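Local coordinates for protein KLLA0E03807p (Kluyveromyces lactis, PDB 3SQI) that binds DNA through the domain of Ndc10 modelled here, and probably serves as a platform for inner kinetochore assembly on the budding-yeast centromere, at residues 136-141 / 232-237; 132-137 / 203-208; 158-163 / 228-233; 109-114 / 194-199. All blocks are in the same frame, centred on the assembly; numbering follows the deposited sequence.

Contact 1 (136-141 / 232-237). With nucleotides of chain C; nucleotides of chain B.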
# COMPACT_ATOMS: atom_id res chain seq x y z
N LYS A 136 -16.72 7.24 -7.84
CA LYS A 136 -16.60 6.26 -6.77
C LYS A 136 -15.21 5.66 -6.74
O LYS A 136 -14.57 5.60 -5.68
CB LYS A 136 -17.63 5.13 -6.95
CG LYS A 136 -19.08 5.56 -6.90
CD LYS A 136 -19.98 4.33 -6.91
CE LYS A 136 -21.45 4.70 -6.91
NZ LYS A 136 -22.31 3.48 -6.97
N LEU A 137 -14.72 5.20 -7.89
CA LEU A 137 -13.40 4.58 -7.91
C LEU A 137 -12.26 5.56 -7.61
O LEU A 137 -11.27 5.18 -7.00
CB LEU A 137 -13.16 3.83 -9.22
CG LEU A 137 -13.92 2.51 -9.27
CD1 LEU A 137 -13.38 1.63 -10.37
CD2 LEU A 137 -13.81 1.81 -7.93
N LYS A 138 -12.40 6.80 -8.04
CA LYS A 138 -11.37 7.79 -7.79
C LYS A 138 -11.20 7.94 -6.28
O LYS A 138 -10.10 7.76 -5.72
CB LYS A 138 -11.76 9.13 -8.43
CG LYS A 138 -10.58 10.05 -8.71
CD LYS A 138 -10.99 11.21 -9.60
CE LYS A 138 -11.90 10.77 -10.73
NZ LYS A 138 -13.31 11.18 -10.47
N LEU A 139 -12.31 8.26 -5.62
CA LEU A 139 -12.27 8.37 -4.17
C LEU A 139 -11.69 7.09 -3.57
O LEU A 139 -10.70 7.12 -2.85
CB LEU A 139 -13.66 8.62 -3.58
CG LEU A 139 -13.65 8.98 -2.09
CD1 LEU A 139 -12.96 10.32 -1.88
CD2 LEU A 139 -15.05 9.01 -1.52
N LEU A 140 -12.30 5.96 -3.91
CA LEU A 140 -11.92 4.69 -3.31
C LEU A 140 -10.42 4.44 -3.42
O LEU A 140 -9.82 3.88 -2.52
CB LEU A 140 -12.68 3.53 -3.95
CG LEU A 140 -12.19 2.16 -3.45
CD1 LEU A 140 -12.63 1.94 -2.01
CD2 LEU A 140 -12.67 1.03 -4.35
N LEU A 141 -9.82 4.83 -4.54
CA LEU A 141 -8.38 4.64 -4.70
C LEU A 141 -7.67 5.55 -3.72
O LEU A 141 -6.75 5.12 -3.03
CB LEU A 141 -7.91 4.94 -6.12
CG LEU A 141 -6.41 4.66 -6.31
CD1 LEU A 141 -6.20 3.19 -6.62
CD2 LEU A 141 -5.80 5.52 -7.41
N PRO A 232 -0.84 12.78 -12.57
CA PRO A 232 -1.34 12.57 -11.20
C PRO A 232 -2.06 11.24 -11.04
O PRO A 232 -2.77 10.81 -11.96
CB PRO A 232 -2.32 13.73 -11.00
CG PRO A 232 -2.76 14.10 -12.36
CD PRO A 232 -1.58 13.84 -13.27
N ILE A 233 -1.88 10.59 -9.89
CA ILE A 233 -2.48 9.28 -9.64
C ILE A 233 -4.00 9.29 -9.80
O ILE A 233 -4.60 8.29 -10.19
CB ILE A 233 -2.10 8.75 -8.25
CG1 ILE A 233 -0.58 8.76 -8.08
CG2 ILE A 233 -2.64 7.33 -8.06
CD1 ILE A 233 0.12 7.76 -8.96
N ILE A 234 -4.62 10.42 -9.46
CA ILE A 234 -6.04 10.62 -9.74
C ILE A 234 -6.25 12.05 -10.23
O ILE A 234 -5.72 13.00 -9.65
CB ILE A 234 -6.97 10.25 -8.53
CG1 ILE A 234 -7.18 11.43 -7.60
CG2 ILE A 234 -6.42 9.07 -7.73
CD1 ILE A 234 -7.98 11.05 -6.36
N ARG A 235 -7.01 12.22 -11.31
CA ARG A 235 -7.14 13.53 -11.92
C ARG A 235 -8.37 14.27 -11.43
O ARG A 235 -9.42 13.67 -11.19
CB ARG A 235 -7.13 13.44 -13.45
CG ARG A 235 -8.29 12.66 -14.04
CD ARG A 235 -8.58 13.10 -15.47
NE ARG A 235 -9.30 14.38 -15.53
CZ ARG A 235 -9.58 15.03 -16.66
NH1 ARG A 235 -9.20 14.53 -17.82
NH2 ARG A 235 -10.25 16.17 -16.62
N GLY A 236 -8.24 15.58 -11.27
CA GLY A 236 -9.37 16.45 -11.00
C GLY A 236 -9.93 16.96 -12.32
O GLY A 236 -9.85 16.27 -13.33
N LYS A 237 -10.50 18.16 -12.30
CA LYS A 237 -11.00 18.77 -13.53
C LYS A 237 -9.91 18.76 -14.59
O LYS A 237 -10.12 18.28 -15.70
CB LYS A 237 -11.46 20.21 -13.27
CG LYS A 237 -12.97 20.37 -13.17
CD LYS A 237 -13.62 20.34 -14.54
CE LYS A 237 -15.11 20.61 -14.43
NZ LYS A 237 -15.39 21.86 -13.67
P DT C 5 -17.79 17.88 -8.41
OP1 DT C 5 -17.85 16.42 -8.64
OP2 DT C 5 -18.47 18.47 -7.23
O5' DT C 5 -16.27 18.37 -8.33
C5' DT C 5 -15.37 17.93 -9.34
C4' DT C 5 -14.43 19.03 -9.81
O4' DT C 5 -15.17 20.20 -10.23
C3' DT C 5 -13.42 19.51 -8.78
O3' DT C 5 -12.14 19.32 -9.38
C2' DT C 5 -13.80 20.98 -8.54
C1' DT C 5 -14.50 21.37 -9.83
N1 DT C 5 -15.57 22.40 -9.73
C2 DT C 5 -15.40 23.67 -10.26
O2 DT C 5 -14.38 24.06 -10.80
N3 DT C 5 -16.48 24.50 -10.12
C4 DT C 5 -17.69 24.18 -9.52
O4 DT C 5 -18.60 24.99 -9.43
C5 DT C 5 -17.80 22.84 -9.01
C7 DT C 5 -19.06 22.40 -8.34
C6 DT C 5 -16.75 22.02 -9.13
P DT B 15 -9.82 22.21 -18.73
OP1 DT B 15 -8.41 22.40 -18.32
OP2 DT B 15 -10.28 22.55 -20.09
O5' DT B 15 -10.24 20.69 -18.47
C5' DT B 15 -11.17 20.44 -17.43
C4' DT B 15 -12.36 19.75 -18.04
O4' DT B 15 -13.59 20.46 -17.78
C3' DT B 15 -12.29 19.76 -19.54
O3' DT B 15 -11.33 18.82 -19.98
C2' DT B 15 -13.72 19.32 -19.86
C1' DT B 15 -14.52 20.03 -18.77
N1 DT B 15 -15.30 21.18 -19.29
C2 DT B 15 -16.64 21.26 -19.00
O2 DT B 15 -17.23 20.44 -18.32
N3 DT B 15 -17.27 22.35 -19.54
C4 DT B 15 -16.72 23.34 -20.32
O4 DT B 15 -17.39 24.28 -20.75
C5 DT B 15 -15.32 23.20 -20.60
C7 DT B 15 -14.61 24.22 -21.44
C6 DT B 15 -14.68 22.14 -20.08
P DT C 6 -10.89 20.21 -8.94
OP1 DT C 6 -9.68 19.63 -9.57
OP2 DT C 6 -10.94 20.38 -7.47
O5' DT C 6 -11.18 21.63 -9.62
C5' DT C 6 -10.27 22.67 -9.37
C4' DT C 6 -10.99 24.00 -9.25
O4' DT C 6 -12.33 23.88 -8.73
C3' DT C 6 -10.31 25.01 -8.33
O3' DT C 6 -9.62 25.93 -9.16
C2' DT C 6 -11.48 25.65 -7.57
C1' DT C 6 -12.64 25.23 -8.46
N1 DT C 6 -14.03 25.41 -7.94
C2 DT C 6 -14.68 26.60 -8.20
O2 DT C 6 -14.18 27.53 -8.82
N3 DT C 6 -15.95 26.70 -7.71
C4 DT C 6 -16.63 25.72 -7.00
O4 DT C 6 -17.77 25.91 -6.61
C5 DT C 6 -15.90 24.49 -6.77
C7 DT C 6 -16.54 23.37 -6.02
C6 DT C 6 -14.66 24.39 -7.25
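The irregular loop 232-237 runs past one flank of helix 133-149, with the backbones closest where the CA atoms of Lys138 and Ile234 stand 6.3 Å apart. Nothing polar is exchanged between helix and loop, and the side chains do the work. Lys138 has CG anti to its backbone N, which lays its aliphatic part obliquely across Ile234: CG sits 3.6 Å from Ile234 CB and equally near CD1. Further out the chain bends at its last two torsions, and CD passes 3.3 Å from Arg235 O. One turn on, Leu141 touches with a single methyl. Its CD2 meets Ile234 CG2 at 3.6 Å and Ile233 CG2 at 3.7 Å, while Tyr242 and Pro243 also pack on Ile234. Beyond the isoleucines the loop turns polar. The Arg235 side chain curls over its own loop, and NE donates to Gly236 O at 3.0 Å, nearly along the C=O axis and in the guanidinium plane. A salt bridge from NH1 to Asp220 gives the same group a second hold. Next, the amide of Lys237 reaches the DNA backbone, N to OP1 of DT6 in chain C at 3.2 Å (N-H...O 151°). The Lys237 side chain then slips between the two strands, CG at 3.7 Å from O4' of DT5 in chain C and CD beside the sugar of DT15 in chain B, and NZ hydrogen-bonds a thymine O2. A helix-backed loop thus ends in a lysine inserted into the minor groove, in a DNA-binding domain related to the tyrosine recombinases.

Contact 2 (132-137 / 203-208)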
# COMPACT_ATOMS: atom_id res chain seq x y z
N THR A 132 -21.08 8.63 -11.62
CA THR A 132 -20.44 7.58 -12.39
C THR A 132 -19.82 6.53 -11.46
O THR A 132 -19.92 6.63 -10.24
CB THR A 132 -19.33 8.15 -13.28
OG1 THR A 132 -18.06 8.03 -12.61
CG2 THR A 132 -19.59 9.62 -13.57
N CYS A 133 -19.19 5.52 -12.06
CA CYS A 133 -18.39 4.58 -11.29
C CYS A 133 -16.94 5.05 -11.20
O CYS A 133 -16.15 4.54 -10.40
CB CYS A 133 -18.45 3.19 -11.92
SG CYS A 133 -19.91 2.23 -11.46
N GLN A 134 -16.60 6.05 -12.02
CA GLN A 134 -15.25 6.59 -12.03
C GLN A 134 -15.03 7.54 -10.86
O GLN A 134 -13.92 7.66 -10.35
CB GLN A 134 -14.93 7.29 -13.35
CG GLN A 134 -13.45 7.60 -13.52
CD GLN A 134 -13.15 8.44 -14.75
OE1 GLN A 134 -13.93 8.46 -15.71
NE2 GLN A 134 -12.02 9.13 -14.74
N ASP A 135 -16.09 8.22 -10.43
CA ASP A 135 -16.01 9.07 -9.25
C ASP A 135 -15.83 8.22 -8.00
O ASP A 135 -14.89 8.42 -7.20
CB ASP A 135 -17.26 9.94 -9.15
CG ASP A 135 -17.47 10.79 -10.38
OD1 ASP A 135 -16.50 11.44 -10.83
OD2 ASP A 135 -18.60 10.80 -10.91
N LYS A 136 -16.72 7.24 -7.84
CA LYS A 136 -16.60 6.26 -6.77
C LYS A 136 -15.21 5.66 -6.74
O LYS A 136 -14.57 5.60 -5.68
CB LYS A 136 -17.63 5.13 -6.95
CG LYS A 136 -19.08 5.56 -6.90
CD LYS A 136 -19.98 4.33 -6.91
CE LYS A 136 -21.45 4.70 -6.91
NZ LYS A 136 -22.31 3.48 -6.97
N LEU A 137 -14.72 5.20 -7.89
CA LEU A 137 -13.40 4.58 -7.91
C LEU A 137 -12.26 5.56 -7.61
O LEU A 137 -11.27 5.18 -7.00
CB LEU A 137 -13.16 3.83 -9.22
CG LEU A 137 -13.92 2.51 -9.27
CD1 LEU A 137 -13.38 1.63 -10.37
CD2 LEU A 137 -13.81 1.81 -7.93
N ALA A 203 -6.50 -0.30 -11.35
CA ALA A 203 -6.53 -0.89 -12.68
C ALA A 203 -7.85 -0.57 -13.33
O ALA A 203 -7.88 -0.04 -14.44
CB ALA A 203 -6.31 -2.40 -12.60
N VAL A 204 -8.95 -0.86 -12.65
CA VAL A 204 -10.25 -0.52 -13.20
C VAL A 204 -10.31 0.97 -13.47
O VAL A 204 -10.59 1.42 -14.58
CB VAL A 204 -11.42 -0.90 -12.28
CG1 VAL A 204 -12.72 -0.39 -12.86
CG2 VAL A 204 -11.50 -2.40 -12.09
N TYR A 205 -10.02 1.76 -12.43
CA TYR A 205 -10.09 3.20 -12.57
C TYR A 205 -9.26 3.68 -13.74
O TYR A 205 -9.62 4.64 -14.41
CB TYR A 205 -9.64 3.90 -11.29
CG TYR A 205 -9.43 5.40 -11.46
CD1 TYR A 205 -10.47 6.22 -11.87
CD2 TYR A 205 -8.20 5.99 -11.22
CE1 TYR A 205 -10.29 7.58 -12.04
CE2 TYR A 205 -8.01 7.36 -11.38
CZ TYR A 205 -9.06 8.15 -11.79
OH TYR A 205 -8.88 9.51 -11.95
N TYR A 206 -8.13 3.02 -13.98
CA TYR A 206 -7.23 3.48 -15.03
C TYR A 206 -7.72 3.08 -16.42
O TYR A 206 -7.48 3.79 -17.40
CB TYR A 206 -5.80 3.01 -14.78
CG TYR A 206 -5.02 3.98 -13.93
CD1 TYR A 206 -3.66 3.83 -13.73
CD2 TYR A 206 -5.66 5.06 -13.33
CE1 TYR A 206 -2.95 4.73 -12.95
CE2 TYR A 206 -4.96 5.96 -12.56
CZ TYR A 206 -3.61 5.79 -12.37
OH TYR A 206 -2.92 6.70 -11.60
N TYR A 207 -8.40 1.94 -16.50
CA TYR A 207 -9.05 1.57 -17.74
C TYR A 207 -10.10 2.62 -18.07
O TYR A 207 -10.14 3.16 -19.17
CB TYR A 207 -9.70 0.19 -17.62
CG TYR A 207 -10.25 -0.34 -18.93
CD1 TYR A 207 -9.42 -0.89 -19.89
CD2 TYR A 207 -11.62 -0.30 -19.19
CE1 TYR A 207 -9.92 -1.38 -21.08
CE2 TYR A 207 -12.13 -0.79 -20.38
CZ TYR A 207 -11.28 -1.33 -21.32
OH TYR A 207 -11.79 -1.82 -22.50
N LEU A 208 -10.95 2.92 -17.09
CA LEU A 208 -11.98 3.94 -17.27
C LEU A 208 -11.39 5.29 -17.64
O LEU A 208 -11.93 6.01 -18.49
CB LEU A 208 -12.82 4.07 -16.00
CG LEU A 208 -13.60 2.81 -15.58
CD1 LEU A 208 -14.52 3.14 -14.42
CD2 LEU A 208 -14.39 2.26 -16.74
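Two helices of the DNA-binding domain, 133-149 and 198-210, pack here in a roughly antiparallel crossing, with 139° between their N-to-C directions and local axes 9.7 Å apart. The first helix opens with a capping box. Thr132 OG1 takes the amide of Asp135, N to OG1 2.9 Å, and weakly that of Gln134, while Asp135 OD2 turns back to accept a long, weak bond from Thr132 N. From this capped end, Gln134 and Leu137 face the partner helix. Gln134 holds CG anti to its backbone N and stays extended, so the methylene comes up to the edge of the Tyr205 ring, in its plane, with CG 3.5 Å from CE1. Beyond CG the amide leaves the ring plane, its own plane turned 51° from that of the ring, with NE2 still near CE1. Tyr205 itself has CG anti to its backbone N, and its CB lies 4.1 Å from Leu137 CB. Leu137, with CG beside its backbone N, sends CD1 across Val204 at about a right angle to meet CG1. Leu208 touches more loosely, CD1 being 4.3 Å from Gln134 CB and 4.5 Å from Leu137 CD1. Trp118 of helix 107-118 also packs on both Leu137 and Val204. No hydrogen bond links the two helices here. The phenols of helix 198-210 look to other partners: Tyr205 OH weakly to Arg235 N, Tyr206 OH to Ile233 O and Tyr207 OH to Asp364. The chemistry implies a join of aliphatic groups and a ring edge, the Thr132 hydroxyl serving the helix cap and the phenols bonding to neighbouring loops.

Contact 3 (158-163 / 228-233)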
# COMPACT_ATOMS: atom_id res chain seq x y z
N THR A 158 1.70 15.21 -4.48
CA THR A 158 3.05 15.49 -4.98
C THR A 158 3.58 14.43 -5.96
O THR A 158 4.43 14.72 -6.81
CB THR A 158 4.07 15.70 -3.84
OG1 THR A 158 5.16 16.50 -4.32
CG2 THR A 158 4.62 14.37 -3.33
N VAL A 159 3.07 13.20 -5.86
CA VAL A 159 3.64 12.09 -6.62
C VAL A 159 3.19 12.02 -8.08
O VAL A 159 2.00 11.87 -8.37
CB VAL A 159 3.40 10.73 -5.93
CG1 VAL A 159 1.99 10.64 -5.38
CG2 VAL A 159 3.66 9.59 -6.90
N SER A 160 4.16 12.11 -8.99
CA SER A 160 3.92 11.96 -10.43
C SER A 160 4.06 10.48 -10.80
O SER A 160 5.12 9.90 -10.58
CB SER A 160 4.97 12.78 -11.20
OG SER A 160 4.89 12.52 -12.59
N LEU A 161 3.03 9.86 -11.38
CA LEU A 161 3.10 8.42 -11.67
C LEU A 161 4.27 7.99 -12.58
O LEU A 161 4.65 6.81 -12.58
CB LEU A 161 1.76 7.84 -12.16
CG LEU A 161 1.36 7.52 -13.61
CD1 LEU A 161 2.38 6.71 -14.32
CD2 LEU A 161 0.03 6.79 -13.65
N LYS A 162 4.84 8.92 -13.34
CA LYS A 162 6.07 8.60 -14.03
C LYS A 162 7.20 8.29 -13.03
O LYS A 162 8.17 7.60 -13.36
CB LYS A 162 6.46 9.72 -14.99
CG LYS A 162 5.60 9.75 -16.26
CD LYS A 162 6.09 10.77 -17.28
CE LYS A 162 5.38 12.11 -17.12
NZ LYS A 162 5.79 13.09 -18.18
N ASP A 163 7.04 8.79 -11.80
CA ASP A 163 7.95 8.47 -10.70
C ASP A 163 7.82 7.02 -10.27
O ASP A 163 8.79 6.40 -9.84
CB ASP A 163 7.64 9.34 -9.48
CG ASP A 163 8.12 10.76 -9.63
OD1 ASP A 163 8.58 11.12 -10.74
OD2 ASP A 163 8.04 11.53 -8.65
N LEU A 228 2.68 15.09 -21.45
CA LEU A 228 2.51 15.69 -20.12
C LEU A 228 3.69 15.41 -19.20
O LEU A 228 4.26 14.32 -19.20
CB LEU A 228 1.22 15.20 -19.47
CG LEU A 228 -0.06 15.89 -19.96
CD1 LEU A 228 -1.28 15.30 -19.29
CD2 LEU A 228 0.03 17.39 -19.71
N GLU A 229 4.06 16.41 -18.40
CA GLU A 229 5.19 16.31 -17.49
C GLU A 229 4.86 15.61 -16.17
O GLU A 229 5.69 14.87 -15.63
CB GLU A 229 5.81 17.68 -17.24
CG GLU A 229 6.17 18.45 -18.52
CD GLU A 229 7.16 17.70 -19.41
OE1 GLU A 229 7.62 16.60 -19.02
OE2 GLU A 229 7.48 18.21 -20.50
N HIS A 230 3.67 15.86 -15.64
CA HIS A 230 3.26 15.26 -14.38
C HIS A 230 1.91 14.56 -14.52
O HIS A 230 0.89 15.20 -14.74
CB HIS A 230 3.20 16.33 -13.27
CG HIS A 230 2.58 15.86 -11.99
ND1 HIS A 230 1.57 16.55 -11.35
CD2 HIS A 230 2.81 14.76 -11.24
CE1 HIS A 230 1.22 15.91 -10.26
NE2 HIS A 230 1.96 14.82 -10.16
N ILE A 231 1.91 13.23 -14.39
CA ILE A 231 0.66 12.48 -14.46
C ILE A 231 0.21 12.11 -13.06
O ILE A 231 0.79 11.23 -12.44
CB ILE A 231 0.84 11.19 -15.28
CG1 ILE A 231 1.44 11.50 -16.65
CG2 ILE A 231 -0.49 10.47 -15.41
CD1 ILE A 231 0.72 12.59 -17.40
N PRO A 232 -0.84 12.78 -12.57
CA PRO A 232 -1.34 12.57 -11.20
C PRO A 232 -2.06 11.24 -11.04
O PRO A 232 -2.77 10.81 -11.96
CB PRO A 232 -2.32 13.73 -11.00
CG PRO A 232 -2.76 14.10 -12.36
CD PRO A 232 -1.58 13.84 -13.27
N ILE A 233 -1.88 10.59 -9.89
CA ILE A 233 -2.48 9.28 -9.64
C ILE A 233 -4.00 9.29 -9.80
O ILE A 233 -4.60 8.29 -10.19
CB ILE A 233 -2.10 8.75 -8.25
CG1 ILE A 233 -0.58 8.76 -8.08
CG2 ILE A 233 -2.64 7.33 -8.06
CD1 ILE A 233 0.12 7.76 -8.96
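The backbone amide of Leu161 is the best-held polar atom, gripped by one straight bond: its N lies 2.8 Å from Ile231 O, with an N-H...O angle of 168° and the donor in the carbonyl plane. This is a crossing of two irregular loops, one running from helix 153-158 into the three-stranded antiparallel sheet, the other from helix 224-227 towards helix 245-259; their touching parts run 115° apart. His230 meets the other loop with its ring edge. Its CG is anti to the backbone N, which brings the ring edge-on to the partner loop, Ser160 CA lying in its plane. NE2 gives a long, weak hydrogen bond to Val159 O at 3.5 Å, and Pro232 N of its own loop lies 4.2 Å above one ring face, offset toward the rim. On the buried side Leu161, Ile231 and Ile233 share the packing. Leu161 lies alongside Ile231, pointing the same way, with CG 3.9 Å from Ile231 CG2, and its CB takes the CD1 tip of Ile233 at 3.6 Å. Tyr206 of helix 198-210 covers Leu161, and Trp145 of helix 133-149 packs against both Val159 and Ile233. The outer side belongs to Lys162, whose chain bends at its third torsion and carries the amine toward Glu229 O, though its exact position is uncertain. The bond from NZ to that oxygen is weak, and the Glu229 carboxylate, beyond salt-bridge range, would at most add a mild electrostatic pull. Back at the buried edge, the Val159 and Ile233 side chains cross obliquely, CG1 to CG1 4.2 Å.

Contact 4 (109-114 / 194-199)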
# COMPACT_ATOMS: atom_id res chain seq x y z
N ILE A 109 -13.47 -0.96 8.50
CA ILE A 109 -13.82 0.34 7.94
C ILE A 109 -13.42 0.33 6.48
O ILE A 109 -14.15 0.81 5.61
CB ILE A 109 -13.11 1.51 8.64
CG1 ILE A 109 -13.56 1.62 10.10
CG2 ILE A 109 -13.41 2.81 7.90
CD1 ILE A 109 -12.93 0.60 11.03
N LEU A 110 -12.25 -0.23 6.22
CA LEU A 110 -11.82 -0.51 4.86
C LEU A 110 -12.91 -1.32 4.16
O LEU A 110 -13.61 -0.81 3.30
CB LEU A 110 -10.51 -1.30 4.88
CG LEU A 110 -9.82 -1.55 3.54
CD1 LEU A 110 -9.06 -0.30 3.09
CD2 LEU A 110 -8.88 -2.74 3.65
N GLN A 111 -13.06 -2.58 4.58
CA GLN A 111 -14.06 -3.48 4.00
C GLN A 111 -15.38 -2.77 3.82
O GLN A 111 -15.82 -2.53 2.69
CB GLN A 111 -14.28 -4.70 4.89
CG GLN A 111 -13.04 -5.55 5.17
CD GLN A 111 -13.37 -6.76 6.03
OE1 GLN A 111 -14.50 -6.91 6.49
NE2 GLN A 111 -12.39 -7.62 6.24
N LYS A 112 -15.99 -2.39 4.93
CA LYS A 112 -17.31 -1.77 4.87
C LYS A 112 -17.41 -0.71 3.78
O LYS A 112 -18.42 -0.64 3.09
CB LYS A 112 -17.71 -1.18 6.23
CG LYS A 112 -18.91 -0.26 6.16
CD LYS A 112 -20.20 -1.05 6.05
CE LYS A 112 -21.41 -0.14 6.15
NZ LYS A 112 -21.39 0.65 7.40
N ILE A 113 -16.36 0.09 3.60
CA ILE A 113 -16.38 1.08 2.54
C ILE A 113 -16.18 0.45 1.15
O ILE A 113 -17.02 0.60 0.26
CB ILE A 113 -15.34 2.20 2.73
CG1 ILE A 113 -15.79 3.19 3.80
CG2 ILE A 113 -15.14 2.94 1.42
CD1 ILE A 113 -15.55 4.67 3.44
N SER A 114 -15.03 -0.22 0.98
CA SER A 114 -14.54 -0.51 -0.36
C SER A 114 -15.71 -1.07 -1.15
O SER A 114 -16.14 -0.50 -2.16
CB SER A 114 -13.39 -1.50 -0.30
OG SER A 114 -12.42 -1.11 0.63
N PRO A 194 -9.65 -8.79 -3.74
CA PRO A 194 -9.50 -7.82 -4.84
C PRO A 194 -10.17 -6.49 -4.55
O PRO A 194 -9.62 -5.43 -4.88
CB PRO A 194 -10.19 -8.52 -6.01
CG PRO A 194 -10.01 -9.98 -5.73
CD PRO A 194 -10.07 -10.12 -4.22
N PHE A 195 -11.35 -6.53 -3.94
CA PHE A 195 -12.12 -5.31 -3.73
C PHE A 195 -11.39 -4.34 -2.83
O PHE A 195 -11.33 -3.14 -3.11
CB PHE A 195 -13.51 -5.64 -3.19
CG PHE A 195 -14.32 -6.48 -4.13
CD1 PHE A 195 -14.91 -5.92 -5.25
CD2 PHE A 195 -14.46 -7.84 -3.91
CE1 PHE A 195 -15.64 -6.70 -6.13
CE2 PHE A 195 -15.20 -8.63 -4.78
CZ PHE A 195 -15.79 -8.06 -5.89
N THR A 196 -10.81 -4.88 -1.76
CA THR A 196 -10.05 -4.09 -0.80
C THR A 196 -8.60 -3.91 -1.27
O THR A 196 -7.76 -3.38 -0.54
CB THR A 196 -10.07 -4.71 0.60
OG1 THR A 196 -9.70 -6.09 0.51
CG2 THR A 196 -11.47 -4.63 1.18
N CYS A 197 -8.32 -4.39 -2.48
CA CYS A 197 -7.02 -4.15 -3.12
C CYS A 197 -7.00 -2.84 -3.90
O CYS A 197 -7.83 -2.62 -4.79
CB CYS A 197 -6.63 -5.31 -4.03
SG CYS A 197 -5.14 -4.96 -4.98
N PRO A 198 -6.05 -1.95 -3.56
CA PRO A 198 -5.91 -0.61 -4.13
C PRO A 198 -5.40 -0.64 -5.55
O PRO A 198 -5.65 0.29 -6.31
CB PRO A 198 -4.85 0.04 -3.24
CG PRO A 198 -4.01 -1.08 -2.80
CD PRO A 198 -4.97 -2.25 -2.61
N ILE A 199 -4.67 -1.70 -5.89
CA ILE A 199 -4.09 -1.82 -7.22
C ILE A 199 -5.12 -2.29 -8.25
O ILE A 199 -5.14 -1.81 -9.37
CB ILE A 199 -2.90 -2.79 -7.23
CG1 ILE A 199 -1.82 -2.29 -6.28
CG2 ILE A 199 -2.35 -2.96 -8.65
CD1 ILE A 199 -0.74 -3.32 -6.02
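The compact part of this contact is the methyl side of Thr196, pressed against one face of helix 107-118 where the CA atoms of Ser114 and Thr196 are 5.8 Å apart. Leu110, with CG anti to its backbone N, crosses Thr196 obliquely and lays CD2 3.8 Å from its CB. One turn later Ser114 meets the same residue, OG being 3.7 Å from Thr196 CG2. The methyl reaches this position because CG2 is anti to the carbonyl carbon, which puts OG1 in the crowded place between N and C; that hydroxyl bonds instead to Ser193 OG. Ser114 OG, for its part, turns back on its own helix and donates to Leu110 O at 2.9 Å, coming from well above the carbonyl plane (69° out of it). Leu110 O also takes the regular helical bond from Ser114 N, so two donors share this oxygen. The looser side is at Gln111, partly open to solvent: its CG stays 4.4 Å from Thr196 CG2, and OE1 is drawn off to Gln393. At the other margin Phe195 offers mostly its backbone, with Ser114 CB 3.9 Å from Phe195 O. That carbonyl is held by Trp118 NE1 and Gln144 NE2, while the ring turns away to meet Trp118 edge-to-face. The turn 194-197 thus comes between strand 185-187 and helix 198-210, wedged among helix 107-118 at Thr196, helix 133-149, whose Phe143 and Phe147 pack on Leu110, and helix 332-355, which receives Phe195.

Overall arrangement
Helix 133-149 joins contacts 1 and 2, whose centres are 8 Å apart, and helix 198-210 carries one side of contact 2 and begins in contact 4. Contacts 1, 2 and 4 are largely buried; contact 3 is only partly buried and adds a firm backbone bond between loops to its apolar packing. Contacts 1 and 3 share Pro232 and Ile233, so a single loop runs from the crossing at 158-163 to the DNA. Through the Tyr206 phenol contact 2 reaches this shared loop. Contact 4 lies nearest the centre of the chain, about 12 Å between centres, while contact 1 alone has nucleotides within reach.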